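Local coordinates for 70 KDA protein (Xanthomonas sp., PDB 4B2N), which oxidatively cleaves rubber in a processive manner, as a c-type cytochrome oxygenase that carries two covalently bound hemes, at residues A[645-648]-A[649-653]; A[554-557]-A[558-561]; A[402-405]-A[406-409]. All blocks are in the same frame, centred on the assembly; numbering follows the deposited sequence.

Interaction 1: residues A[645-648]-A[649-653]; sequences QSLT and DSERW
Thr648 holds OG1 between its backbone N and its carbonyl carbon (chi1 67°), which turns the hydroxyl toward the first turn of the helix that follows. Glu651 sets CG anti to its carbonyl carbon (chi1 -76°) and runs extended beyond it, so its carboxylate reaches back to the start of the helix. These two residues form a capping box. Glu651 N donates to Thr648 OG1 at 3.0 Å and nearly straight, at 164°. In return Thr648 N donates to Glu651 OE1 at 2.7 Å, on the lone pair facing away from the other carboxylate oxygen. Thr648 is thus the N-cap residue. The first full helical bond follows, from Arg652 N to Thr648 O at 2.9 Å, in the carbonyl plane.

Arg652 extends from CG to NE and passes alongside Leu647 CB. Its guanidinium then lies with one face over the Leu647 carbonyl. At the edge of the group, Arg652 NH2 makes a weak bond of 3.2 Å to Gln645 O. Arg652 NH1 forms a salt bridge to Asp649 OD1 at 2.9 Å, one turn back. Arg652 NE also bonds to Leu528 O, and NH2 to Thr644 O, so carbonyls and a carboxylate fix the rotation of this buried group. The other oxygen of Glu651, OE2, pairs with Arg370. This positive charge and the helix N-terminus probably favour the ionised form of Glu651.

Leu647 is buried, and its CD2 comes within 3.8 Å of Glu651 OE1. The side chain of Leu647 also touches a heme c and lies about 7 Å from that of His641, an axial ligand of heme iron. The capping box lies where the loop carrying that ligand enters helix 649-660. Helix 524-528 packs against it: its Leu528 meets Leu647, and its Trp525 meets Asp649 and Arg652 and stacks with Trp653.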
ATOM      1  N   GLN A 645       1.931 -15.736  21.346  1.00 22.07           N
ATOM      2  CA  GLN A 645       1.428 -15.954  22.735  1.00 25.95           C
ATOM      3  C   GLN A 645       2.329 -16.845  23.584  1.00 24.63           C
ATOM      4  O   GLN A 645       2.252 -16.771  24.793  1.00 25.75           O
ATOM      5  CB  GLN A 645       0.058 -16.598  22.694  1.00 25.97           C
ATOM      6  CG  GLN A 645       0.134 -18.066  22.341  1.00 31.12           C
ATOM      7  CD  GLN A 645      -1.156 -18.577  21.743  1.00 36.73           C
ATOM      8  OE1 GLN A 645      -2.217 -17.955  21.882  1.00 43.62           O
ATOM      9  NE2 GLN A 645      -1.075 -19.705  21.032  1.00 41.68           N
ATOM     10  N   SER A 646       3.142 -17.671  22.934  1.00 25.49           N
ATOM     11  CA  SER A 646       4.041 -18.621  23.612  1.00 27.89           C
ATOM     12  C   SER A 646       5.261 -17.878  24.192  1.00 28.02           C
ATOM     13  O   SER A 646       5.990 -18.447  25.021  1.00 26.05           O
ATOM     14  CB  SER A 646       4.506 -19.698  22.617  1.00 27.64           C
ATOM     15  OG  SER A 646       5.484 -19.194  21.663  1.00 29.06           O
ATOM     16  N   LEU A 647       5.489 -16.624  23.763  1.00 26.50           N
ATOM     17  CA  LEU A 647       6.609 -15.816  24.266  1.00 26.00           C
ATOM     18  C   LEU A 647       6.432 -15.470  25.738  1.00 26.85           C
ATOM     19  O   LEU A 647       5.324 -15.494  26.256  1.00 25.18           O
ATOM     20  CB  LEU A 647       6.752 -14.498  23.488  1.00 25.12           C
ATOM     21  CG  LEU A 647       7.123 -14.767  22.056  1.00 24.99           C
ATOM     22  CD1 LEU A 647       6.836 -13.486  21.281  1.00 21.89           C
ATOM     23  CD2 LEU A 647       8.616 -15.089  21.979  1.00 24.56           C
ATOM     24  N   THR A 648       7.540 -15.151  26.403  1.00 29.19           N
ATOM     25  CA  THR A 648       7.458 -14.586  27.743  1.00 28.87           C
ATOM     26  C   THR A 648       7.475 -13.093  27.611  1.00 30.21           C
ATOM     27  O   THR A 648       7.953 -12.567  26.589  1.00 28.94           O
ATOM     28  CB  THR A 648       8.607 -15.027  28.685  1.00 29.38           C
ATOM     29  OG1 THR A 648       9.883 -14.483  28.231  1.00 26.70           O
ATOM     30  CG2 THR A 648       8.594 -16.634  28.946  1.00 26.67           C
ATOM     31  N   ASP A 649       6.947 -12.397  28.620  1.00 30.31           N
ATOM     32  CA  ASP A 649       7.026 -10.946  28.591  1.00 30.32           C
ATOM     33  C   ASP A 649       8.486 -10.473  28.494  1.00 30.56           C
ATOM     34  O   ASP A 649       8.758  -9.446  27.858  1.00 26.63           O
ATOM     35  CB  ASP A 649       6.363 -10.328  29.819  1.00 32.44           C
ATOM     36  CG  ASP A 649       4.850 -10.256  29.716  1.00 34.91           C
ATOM     37  OD1 ASP A 649       4.197 -10.677  28.728  1.00 38.09           O
ATOM     38  OD2 ASP A 649       4.282  -9.797  30.708  1.00 34.92           O
ATOM     39  N   SER A 650       9.425 -11.178  29.143  1.00 26.79           N
ATOM     40  CA  SER A 650      10.834 -10.819  28.991  1.00 28.35           C
ATOM     41  C   SER A 650      11.333 -10.957  27.550  1.00 27.91           C
ATOM     42  O   SER A 650      12.098 -10.088  27.066  1.00 27.76           O
ATOM     43  CB  SER A 650      11.763 -11.628  29.894  1.00 29.20           C
ATOM     44  OG  SER A 650      11.432 -11.244  31.202  1.00 32.73           O
ATOM     45  N   GLU A 651      10.941 -12.046  26.902  1.00 27.09           N
ATOM     46  CA  GLU A 651      11.238 -12.221  25.471  1.00 27.48           C
ATOM     47  C   GLU A 651      10.648 -11.099  24.664  1.00 25.19           C
ATOM     48  O   GLU A 651      11.327 -10.544  23.799  1.00 25.24           O
ATOM     49  CB  GLU A 651      10.766 -13.554  24.969  1.00 28.80           C
ATOM     50  CG  GLU A 651      11.693 -14.679  25.401  1.00 27.87           C
ATOM     51  CD  GLU A 651      11.044 -16.025  25.186  1.00 29.38           C
ATOM     52  OE1 GLU A 651       9.808 -16.168  25.367  1.00 28.89           O
ATOM     53  OE2 GLU A 651      11.798 -16.942  24.833  1.00 30.34           O
ATOM     54  N   ARG A 652       9.414 -10.715  24.972  1.00 25.42           N
ATOM     55  CA  ARG A 652       8.752  -9.587  24.220  1.00 23.59           C
ATOM     56  C   ARG A 652       9.477  -8.253  24.320  1.00 24.39           C
ATOM     57  O   ARG A 652       9.698  -7.585  23.289  1.00 24.79           O
ATOM     58  CB  ARG A 652       7.287  -9.437  24.653  1.00 22.92           C
ATOM     59  CG  ARG A 652       6.436 -10.671  24.406  1.00 23.32           C
ATOM     60  CD  ARG A 652       5.073 -10.568  25.047  1.00 23.08           C
ATOM     61  NE  ARG A 652       4.271 -11.687  24.546  1.00 23.24           N
ATOM     62  CZ  ARG A 652       3.751 -12.630  25.308  1.00 24.56           C
ATOM     63  NH1 ARG A 652       3.994 -12.586  26.609  1.00 24.90           N
ATOM     64  NH2 ARG A 652       3.076 -13.655  24.775  1.00 25.18           N
ATOM     65  N   TRP A 653       9.824  -7.805  25.533  1.00 24.00           N
ATOM     66  CA  TRP A 653      10.629  -6.569  25.640  1.00 24.60           C
ATOM     67  C   TRP A 653      11.955  -6.659  24.902  1.00 24.55           C
ATOM     68  O   TRP A 653      12.363  -5.659  24.286  1.00 23.63           O
ATOM     69  CB  TRP A 653      10.875  -6.214  27.112  1.00 25.47           C
ATOM     70  CG  TRP A 653       9.601  -5.884  27.836  1.00 26.62           C
ATOM     71  CD1 TRP A 653       9.028  -6.569  28.881  1.00 27.19           C
ATOM     72  CD2 TRP A 653       8.681  -4.756  27.560  1.00 27.94           C
ATOM     73  NE1 TRP A 653       7.836  -5.983  29.296  1.00 29.45           N
ATOM     74  CE2 TRP A 653       7.579  -4.872  28.553  1.00 30.20           C
ATOM     75  CE3 TRP A 653       8.650  -3.728  26.645  1.00 27.79           C
ATOM     76  CZ2 TRP A 653       6.518  -3.972  28.589  1.00 30.25           C
ATOM     77  CZ3 TRP A 653       7.589  -2.809  26.705  1.00 28.56           C
ATOM     78  CH2 TRP A 653       6.552  -2.923  27.666  1.00 28.55           C
TER

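Interaction 2: residues A[554-557]-A[558-561]; sequences DYSF and ASYD
Asp554 lays its carboxylate against the hydroxyl of Ser559, with Ser559 OG donating to Asp554 OD2 at 2.6 Å. CG of Asp554 stands anti to the backbone N (chi1 -179°), which brings OD2 to the Ser556 and Ser559 hydroxyls. The same oxygen takes two more bonds. Ser556 N reaches Asp554 OD2 from above the carboxylate plane at 2.9 Å, which makes an Asx turn. Ser556 OG meets the syn lone pair of Asp554 OD2 at 2.7 Å, and Ser559 OG comes on the anti side, 34° out of the plane.

Ser556 OG also receives a weak bond from Ala558 N at 3.4 Å. A water bridges the same two groups, accepting from Ala558 N and donating to Ser556 OG. Beyond it, two backbone bonds of 3-10 spacing close the turn, Ser559 N to Ser556 O at 3.0 Å and Tyr560 N to Phe557 O at 3.0 Å. The chain then enters strand 560-561, where the hydroxyl of Tyr560 bonds to Trp510 O.

Three donors share one carboxylate oxygen, two of them serine hydroxyls. This should favour an ionised Asp554 and fix both serines, so the carboxylate helps hold the turn together with the backbone bonds.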
ATOM      1  N   ASP A 554      -3.267  13.253  16.040  1.00 16.76           N
ATOM      2  CA  ASP A 554      -2.051  13.917  16.318  1.00 16.43           C
ATOM      3  C   ASP A 554      -0.900  13.011  15.919  1.00 16.35           C
ATOM      4  O   ASP A 554      -0.887  11.799  16.214  1.00 15.18           O
ATOM      5  CB  ASP A 554      -1.939  14.159  17.837  1.00 18.19           C
ATOM      6  CG  ASP A 554      -0.671  14.874  18.188  1.00 18.71           C
ATOM      7  OD1 ASP A 554      -0.700  16.064  18.157  1.00 21.24           O
ATOM      8  OD2 ASP A 554       0.370  14.251  18.513  1.00 18.98           O
ATOM      9  N   TYR A 555       0.100  13.581  15.260  1.00 16.48           N
ATOM     10  CA  TYR A 555       1.261  12.697  14.837  1.00 16.10           C
ATOM     11  C   TYR A 555       2.577  13.111  15.473  1.00 17.14           C
ATOM     12  O   TYR A 555       3.662  12.779  14.982  1.00 16.39           O
ATOM     13  CB  TYR A 555       1.396  12.690  13.300  1.00 16.20           C
ATOM     14  CG  TYR A 555       1.537  14.079  12.685  1.00 16.26           C
ATOM     15  CD1 TYR A 555       0.413  14.848  12.403  1.00 16.94           C
ATOM     16  CD2 TYR A 555       2.792  14.601  12.342  1.00 16.59           C
ATOM     17  CE1 TYR A 555       0.532  16.101  11.792  1.00 18.44           C
ATOM     18  CE2 TYR A 555       2.921  15.876  11.753  1.00 16.71           C
ATOM     19  CZ  TYR A 555       1.802  16.616  11.528  1.00 19.02           C
ATOM     20  OH  TYR A 555       1.908  17.858  10.941  1.00 21.12           O
ATOM     21  N   SER A 556       2.513  13.853  16.581  1.00 17.05           N
ATOM     22  CA  SER A 556       3.708  14.298  17.288  1.00 16.46           C
ATOM     23  C   SER A 556       4.311  13.137  18.103  1.00 17.22           C
ATOM     24  O   SER A 556       3.615  12.093  18.373  1.00 17.58           O
ATOM     25  CB  SER A 556       3.352  15.511  18.178  1.00 16.46           C
ATOM     26  OG  SER A 556       2.823  15.051  19.421  1.00 15.59           O
ATOM     27  N   PHE A 557       5.590  13.260  18.480  1.00 15.80           N
ATOM     28  CA  PHE A 557       6.245  12.163  19.244  1.00 16.93           C
ATOM     29  C   PHE A 557       5.482  11.809  20.507  1.00 17.32           C
ATOM     30  O   PHE A 557       5.459  10.639  20.904  1.00 18.96           O
ATOM     31  CB  PHE A 557       7.692  12.456  19.577  1.00 17.94           C
ATOM     32  CG  PHE A 557       8.688  12.229  18.433  1.00 18.59           C
ATOM     33  CD1 PHE A 557       8.319  11.700  17.188  1.00 19.12           C
ATOM     34  CD2 PHE A 557      10.029  12.586  18.618  1.00 18.61           C
ATOM     35  CE1 PHE A 557       9.298  11.538  16.182  1.00 18.42           C
ATOM     36  CE2 PHE A 557      10.966  12.411  17.638  1.00 19.43           C
ATOM     37  CZ  PHE A 557      10.609  11.849  16.425  1.00 19.84           C
ATOM     38  N   ALA A 558       4.752  12.779  21.075  1.00 18.44           N
ATOM     39  CA  ALA A 558       4.014  12.569  22.363  1.00 19.95           C
ATOM     40  C   ALA A 558       2.843  11.587  22.220  1.00 19.66           C
ATOM     41  O   ALA A 558       2.432  10.979  23.208  1.00 22.97           O
ATOM     42  CB  ALA A 558       3.508  13.880  22.944  1.00 20.17           C
ATOM     43  N   SER A 559       2.370  11.395  20.997  1.00 18.44           N
ATOM     44  CA  SER A 559       1.297  10.471  20.687  1.00 17.94           C
ATOM     45  C   SER A 559       1.783   9.094  20.408  1.00 17.30           C
ATOM     46  O   SER A 559       0.980   8.194  20.356  1.00 17.96           O
ATOM     47  CB  SER A 559       0.480  10.926  19.504  1.00 18.29           C
ATOM     48  OG  SER A 559      -0.160  12.156  19.878  1.00 19.05           O
ATOM     49  N   TYR A 560       3.096   8.959  20.223  1.00 18.24           N
ATOM     50  CA  TYR A 560       3.699   7.663  19.948  1.00 17.96           C
ATOM     51  C   TYR A 560       4.157   7.052  21.252  1.00 19.78           C
ATOM     52  O   TYR A 560       4.418   7.805  22.207  1.00 20.33           O
ATOM     53  CB  TYR A 560       4.811   7.795  18.892  1.00 17.86           C
ATOM     54  CG  TYR A 560       4.925   6.544  17.998  1.00 18.03           C
ATOM     55  CD1 TYR A 560       3.961   6.269  17.052  1.00 17.31           C
ATOM     56  CD2 TYR A 560       5.954   5.662  18.145  1.00 17.01           C
ATOM     57  CE1 TYR A 560       4.029   5.189  16.220  1.00 16.48           C
ATOM     58  CE2 TYR A 560       6.056   4.557  17.289  1.00 17.39           C
ATOM     59  CZ  TYR A 560       5.085   4.308  16.366  1.00 15.90           C
ATOM     60  OH  TYR A 560       5.178   3.250  15.553  1.00 15.90           O
ATOM     61  N   ASP A 561       4.115   5.718  21.308  1.00 18.83           N
ATOM     62  CA  ASP A 561       4.486   4.902  22.491  1.00 20.00           C
ATOM     63  C   ASP A 561       5.872   4.350  22.230  1.00 20.83           C
ATOM     64  O   ASP A 561       6.024   3.412  21.434  1.00 20.72           O
ATOM     65  CB  ASP A 561       3.489   3.755  22.672  1.00 18.98           C
ATOM     66  CG  ASP A 561       3.745   2.940  23.962  1.00 21.02           C
ATOM     67  OD1 ASP A 561       4.887   2.992  24.444  1.00 21.64           O
ATOM     68  OD2 ASP A 561       2.798   2.270  24.443  1.00 21.91           O
TER
HETATM   69  O   HOH W   1       5.501  15.625  20.864  1.00 23.98           O

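Interaction 3: residues A[402-405]-A[406-409]; sequences AADP and NYLP
Asn406 meets Asp404 first. Its backbone N donates to Asp404 OD1 at 2.7 Å, from above the carboxylate plane, with the spacing of an Asx turn. Asp404 can do this because its CG is anti to the backbone N (chi1 -179°), which swings the carboxylate over the residues ahead. The amide of Asn406 lies beside the same oxygen, its plane at 62° to the carboxylate. ND2 is near OD1, but the angle is too poor for a bond. Instead a water joins the two groups: it donates to Asp404 OD2 and accepts from Asn406 ND2.

Tyr407 comes next. Its backbone N donates to Asp404 O at 2.7 Å, closing the turn. Its ring turns an edge to the carboxylate: Asp404 OD2 lies near the ring plane, 3.5 Å from Tyr407 CD2, and the two planes are 76° apart. His401 packs edge-to-face on the same ring.

Leu408 N gives Asp404 O a second bond of 3.0 Å, from the opposite face of the carbonyl plane to Tyr407 N. Leu408 O receives a CA-H contact from Pro405 CA at 3.3 Å. The Leu408 side chain folds back to the helix end, where CD1 meets Ala402 CB at 3.8 Å, and it also touches Phe63 and Val396. A second water donates to both Ala402 O and Leu408 O and bridges the helix end and Leu408.

The turn leads out of helix 399-402, with the side chain of Tyr407 about 10 Å from that of heme-binding Cys390. Asp404 serves it twice, through its carbonyl and through its carboxylate. Two backbone N-H groups satisfy Asp404 O. The N-H of Asn406 on the carboxylate probably steadies its negative charge. Together they hold the bend without regular helix or strand.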
ATOM      1  N   ALA A 402      23.115 -14.203   9.113  1.00 23.47           N
ATOM      2  CA  ALA A 402      23.115 -14.159   7.642  1.00 23.27           C
ATOM      3  C   ALA A 402      24.256 -14.908   6.990  1.00 23.45           C
ATOM      4  O   ALA A 402      24.103 -15.419   5.888  1.00 23.08           O
ATOM      5  CB  ALA A 402      23.026 -12.744   7.095  1.00 21.76           C
ATOM      6  N   ALA A 403      25.408 -14.968   7.677  1.00 25.70           N
ATOM      7  CA  ALA A 403      26.571 -15.749   7.206  1.00 25.83           C
ATOM      8  C   ALA A 403      26.507 -17.232   7.562  1.00 28.60           C
ATOM      9  O   ALA A 403      27.454 -17.943   7.294  1.00 30.38           O
ATOM     10  CB  ALA A 403      27.864 -15.144   7.749  1.00 26.48           C
ATOM     11  N   ASP A 404      25.424 -17.697   8.184  1.00 27.20           N
ATOM     12  CA  ASP A 404      25.347 -19.100   8.679  1.00 27.85           C
ATOM     13  C   ASP A 404      24.338 -19.868   7.888  1.00 27.36           C
ATOM     14  O   ASP A 404      23.143 -19.552   7.973  1.00 26.42           O
ATOM     15  CB  ASP A 404      24.896 -19.089  10.138  1.00 27.10           C
ATOM     16  CG  ASP A 404      24.800 -20.476  10.763  1.00 28.70           C
ATOM     17  OD1 ASP A 404      24.755 -21.544  10.067  1.00 29.34           O
ATOM     18  OD2 ASP A 404      24.797 -20.459  12.018  1.00 30.78           O
ATOM     19  N   PRO A 405      24.773 -20.900   7.135  1.00 27.32           N
ATOM     20  CA  PRO A 405      23.815 -21.636   6.297  1.00 26.29           C
ATOM     21  C   PRO A 405      22.777 -22.452   7.066  1.00 27.49           C
ATOM     22  O   PRO A 405      21.841 -22.945   6.436  1.00 27.90           O
ATOM     23  CB  PRO A 405      24.693 -22.514   5.390  1.00 28.22           C
ATOM     24  CG  PRO A 405      26.027 -22.548   6.063  1.00 29.29           C
ATOM     25  CD  PRO A 405      26.168 -21.236   6.799  1.00 30.03           C
ATOM     26  N   ASN A 406      22.920 -22.600   8.386  1.00 26.23           N
ATOM     27  CA  ASN A 406      21.792 -23.101   9.172  1.00 29.26           C
ATOM     28  C   ASN A 406      20.625 -22.074   9.161  1.00 29.77           C
ATOM     29  O   ASN A 406      19.457 -22.432   9.429  1.00 31.17           O
ATOM     30  CB  ASN A 406      22.203 -23.415  10.619  1.00 28.56           C
ATOM     31  CG  ASN A 406      23.281 -24.482  10.693  1.00 32.50           C
ATOM     32  OD1 ASN A 406      23.233 -25.473   9.958  1.00 33.26           O
ATOM     33  ND2 ASN A 406      24.278 -24.251  11.532  1.00 30.96           N
ATOM     34  N   TYR A 407      20.936 -20.814   8.845  1.00 27.09           N
ATOM     35  CA  TYR A 407      19.914 -19.737   8.867  1.00 26.07           C
ATOM     36  C   TYR A 407      19.552 -19.249   7.470  1.00 27.01           C
ATOM     37  O   TYR A 407      18.379 -19.046   7.185  1.00 26.97           O
ATOM     38  CB  TYR A 407      20.342 -18.557   9.787  1.00 24.82           C
ATOM     39  CG  TYR A 407      20.325 -19.062  11.191  1.00 24.66           C
ATOM     40  CD1 TYR A 407      19.159 -19.040  11.933  1.00 24.09           C
ATOM     41  CD2 TYR A 407      21.447 -19.669  11.734  1.00 25.19           C
ATOM     42  CE1 TYR A 407      19.127 -19.586  13.228  1.00 25.67           C
ATOM     43  CE2 TYR A 407      21.414 -20.237  13.007  1.00 25.65           C
ATOM     44  CZ  TYR A 407      20.243 -20.194  13.741  1.00 25.30           C
ATOM     45  OH  TYR A 407      20.152 -20.730  15.024  1.00 25.69           O
ATOM     46  N   LEU A 408      20.549 -19.076   6.607  1.00 25.58           N
ATOM     47  CA  LEU A 408      20.351 -18.335   5.332  1.00 24.75           C
ATOM     48  C   LEU A 408      21.364 -18.896   4.386  1.00 24.95           C
ATOM     49  O   LEU A 408      22.510 -19.020   4.792  1.00 30.46           O
ATOM     50  CB  LEU A 408      20.732 -16.858   5.487  1.00 23.21           C
ATOM     51  CG  LEU A 408      19.835 -15.673   5.119  1.00 22.57           C
ATOM     52  CD1 LEU A 408      20.657 -14.469   4.683  1.00 21.10           C
ATOM     53  CD2 LEU A 408      18.547 -15.918   4.315  1.00 21.26           C
ATOM     54  N   PRO A 409      20.988 -19.166   3.105  1.00 26.52           N
ATOM     55  CA  PRO A 409      21.872 -19.863   2.172  1.00 24.29           C
ATOM     56  C   PRO A 409      22.794 -18.876   1.494  1.00 27.52           C
ATOM     57  O   PRO A 409      23.690 -19.287   0.828  1.00 27.18           O
ATOM     58  CB  PRO A 409      20.901 -20.457   1.147  1.00 24.57           C
ATOM     59  CG  PRO A 409      19.780 -19.437   1.088  1.00 23.73           C
ATOM     60  CD  PRO A 409      19.648 -18.903   2.503  1.00 22.95           C
TER
HETATM   61  O   HOH W   2      24.569 -17.654   4.430  1.00 28.49           O
HETATM   62  O   HOH W   3      24.041 -22.677  13.475  1.00 27.78           O

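Overall arrangement
The three contacts come in series along the chain: interaction 3, then interaction 2, then interaction 1. None touches another. Interactions 1 and 3 have centres 25 Å apart, with nearest atoms about 13 Å apart, on the same side of the chain's centre. Interaction 1 touches a heme c and follows His641. Interaction 3 has its Tyr407 side chain about 12 Å from a heme c, shortly after Cys390, Cys393 and His394, which bind the second one. Interaction 2 lies away from the annotated sites and leads into the two-stranded antiparallel sheet of 560-561 and 566-567. Its centre is 25 Å from interaction 1 and 38 Å from interaction 3. One is a helix cap and two are turns.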